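Local coordinates for protein trehalose-6-phosphate phosphatase (Candida albicans, PDB 5DXF) that is a trehalose-phosphatase whose N-terminal part has the GT-B architecture of glycosyltransferase family 20, at residues Ile203-Leu208 and Phe227-Phe232. Sequence-based numbering, arbitrary orientation.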
# COMPACT_ATOMS: atom_id res chain seq x y z
N ILE A 203 -14.55 -3.70 4.89
CA ILE A 203 -14.09 -4.28 3.64
C ILE A 203 -13.04 -3.41 2.97
O ILE A 203 -13.14 -2.19 2.98
CB ILE A 203 -15.22 -4.50 2.65
CG1 ILE A 203 -16.32 -5.34 3.29
CG2 ILE A 203 -14.70 -5.20 1.42
CD1 ILE A 203 -17.67 -4.66 3.26
N HIS A 204 -12.03 -4.04 2.38
CA HIS A 204 -10.96 -3.26 1.79
C HIS A 204 -10.74 -3.46 0.30
O HIS A 204 -10.68 -4.58 -0.20
CB HIS A 204 -9.65 -3.54 2.52
CG HIS A 204 -9.78 -3.49 4.01
ND1 HIS A 204 -9.17 -2.53 4.77
CD2 HIS A 204 -10.42 -4.30 4.88
CE1 HIS A 204 -9.44 -2.73 6.05
NE2 HIS A 204 -10.20 -3.80 6.13
N ASP A 205 -10.64 -2.35 -0.40
CA ASP A 205 -10.03 -2.25 -1.72
C ASP A 205 -10.85 -2.64 -2.94
O ASP A 205 -12.00 -3.02 -2.84
CB ASP A 205 -8.67 -2.94 -1.75
CG ASP A 205 -7.53 -1.96 -1.76
OD1 ASP A 205 -7.78 -0.75 -1.65
OD2 ASP A 205 -6.38 -2.40 -1.88
N TYR A 206 -10.21 -2.55 -4.10
CA TYR A 206 -10.85 -2.65 -5.40
C TYR A 206 -11.44 -4.00 -5.78
O TYR A 206 -12.30 -4.08 -6.65
CB TYR A 206 -9.94 -2.11 -6.49
CG TYR A 206 -8.55 -2.68 -6.48
CD1 TYR A 206 -7.63 -2.28 -5.54
CD2 TYR A 206 -8.17 -3.63 -7.40
CE1 TYR A 206 -6.36 -2.81 -5.53
CE2 TYR A 206 -6.91 -4.16 -7.40
CZ TYR A 206 -6.01 -3.75 -6.46
OH TYR A 206 -4.75 -4.28 -6.46
N TYR A 207 -10.95 -5.07 -5.18
CA TYR A 207 -11.47 -6.39 -5.49
C TYR A 207 -12.90 -6.56 -4.98
O TYR A 207 -13.64 -7.42 -5.44
CB TYR A 207 -10.58 -7.48 -4.88
CG TYR A 207 -9.31 -7.77 -5.66
CD1 TYR A 207 -9.18 -8.94 -6.39
CD2 TYR A 207 -8.24 -6.88 -5.64
CE1 TYR A 207 -8.02 -9.22 -7.09
CE2 TYR A 207 -7.08 -7.15 -6.34
CZ TYR A 207 -6.97 -8.32 -7.06
OH TYR A 207 -5.82 -8.59 -7.76
N LEU A 208 -13.28 -5.72 -4.03
CA LEU A 208 -14.54 -5.88 -3.32
C LEU A 208 -15.44 -4.64 -3.42
O LEU A 208 -16.20 -4.34 -2.50
CB LEU A 208 -14.26 -6.21 -1.86
CG LEU A 208 -13.39 -7.46 -1.70
CD1 LEU A 208 -13.13 -7.76 -0.23
CD2 LEU A 208 -14.05 -8.64 -2.40
N PHE A 227 -13.05 0.89 3.09
CA PHE A 227 -11.83 1.66 2.94
C PHE A 227 -11.08 1.33 1.65
O PHE A 227 -10.88 0.17 1.32
CB PHE A 227 -10.92 1.48 4.14
CG PHE A 227 -9.86 2.51 4.22
CD1 PHE A 227 -8.68 2.36 3.56
CD2 PHE A 227 -10.06 3.65 4.95
CE1 PHE A 227 -7.70 3.32 3.62
CE2 PHE A 227 -9.09 4.62 5.03
CZ PHE A 227 -7.90 4.45 4.36
N LEU A 228 -10.68 2.36 0.94
CA LEU A 228 -9.93 2.18 -0.30
C LEU A 228 -8.46 2.50 -0.05
O LEU A 228 -8.11 3.63 0.28
CB LEU A 228 -10.49 3.08 -1.40
CG LEU A 228 -10.04 2.75 -2.82
CD1 LEU A 228 -10.65 1.43 -3.27
CD2 LEU A 228 -10.38 3.87 -3.79
N HIS A 229 -7.60 1.50 -0.21
CA HIS A 229 -6.17 1.68 0.03
C HIS A 229 -5.51 2.32 -1.19
O HIS A 229 -4.55 3.08 -1.07
CB HIS A 229 -5.48 0.35 0.36
CG HIS A 229 -5.91 -0.24 1.66
ND1 HIS A 229 -5.15 -0.14 2.81
CD2 HIS A 229 -7.00 -0.97 2.00
CE1 HIS A 229 -5.76 -0.77 3.79
NE2 HIS A 229 -6.89 -1.28 3.33
N VAL A 230 -6.04 2.00 -2.36
CA VAL A 230 -5.55 2.56 -3.61
C VAL A 230 -6.17 3.93 -3.89
O VAL A 230 -7.19 4.27 -3.28
CB VAL A 230 -5.84 1.60 -4.80
CG1 VAL A 230 -4.93 0.39 -4.72
CG2 VAL A 230 -7.30 1.18 -4.80
N PRO A 231 -5.65 4.66 -4.85
CA PRO A 231 -6.20 5.96 -5.21
C PRO A 231 -7.55 5.85 -5.89
O PRO A 231 -7.89 4.81 -6.42
CB PRO A 231 -5.19 6.49 -6.21
CG PRO A 231 -3.92 5.83 -5.84
CD PRO A 231 -4.28 4.47 -5.36
N PHE A 232 -8.34 6.91 -5.84
CA PHE A 232 -9.57 6.96 -6.60
C PHE A 232 -9.45 7.96 -7.74
O PHE A 232 -8.98 9.07 -7.55
CB PHE A 232 -10.79 7.29 -5.75
CG PHE A 232 -12.06 6.74 -6.30
CD1 PHE A 232 -12.47 5.47 -5.99
CD2 PHE A 232 -12.85 7.49 -7.15
CE1 PHE A 232 -13.63 4.95 -6.50
CE2 PHE A 232 -14.01 6.98 -7.67
CZ PHE A 232 -14.40 5.70 -7.35
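His-204 and Phe-227 pair in parallel on strands 200-204 and 223-227, neighbours in the N-terminal Rossmann-like sheet of a GT-B fold. Phe-227 N donates to Ile-203 O at 3.1 Å, and Asp-205 N returns a bond to Phe-227 O.

Beyond this pairing, the rings of His-204 and His-229 meet edge against edge, their planes 31° apart. His-229 CG stands anti to its carbonyl carbon (chi1 -67°), which helps bring NE2 to His-204. His-204 ND1 and His-229 NE2 share a hydrogen bond of 3.0 Å; the proton may sit on either nitrogen. His-204 NE2 hydrogen-bonds Asn-35 OD1, so both nitrogens of this buried ring have partners. Phe-227 CD1 sits over the centre of one face of the His-229 ring.

Asp-205 turns its carboxylate nearly perpendicular to the His-229 ring. Its OD1 accepts a hydrogen bond from His-229 N on the syn side at 2.7 Å, 28° out of the carboxylate plane. Val-230 N adds a weak bond to the same OD1, which thus ties down the loop backbone.

Tyr-206 crosses Val-230 at about a right angle, and its OH hydrogen-bonds Glu-153 OE2 on helix 147-160. Val-230 CG2 touches Tyr-206 CD1 at 3.6 Å, and CG1 lies against CE1.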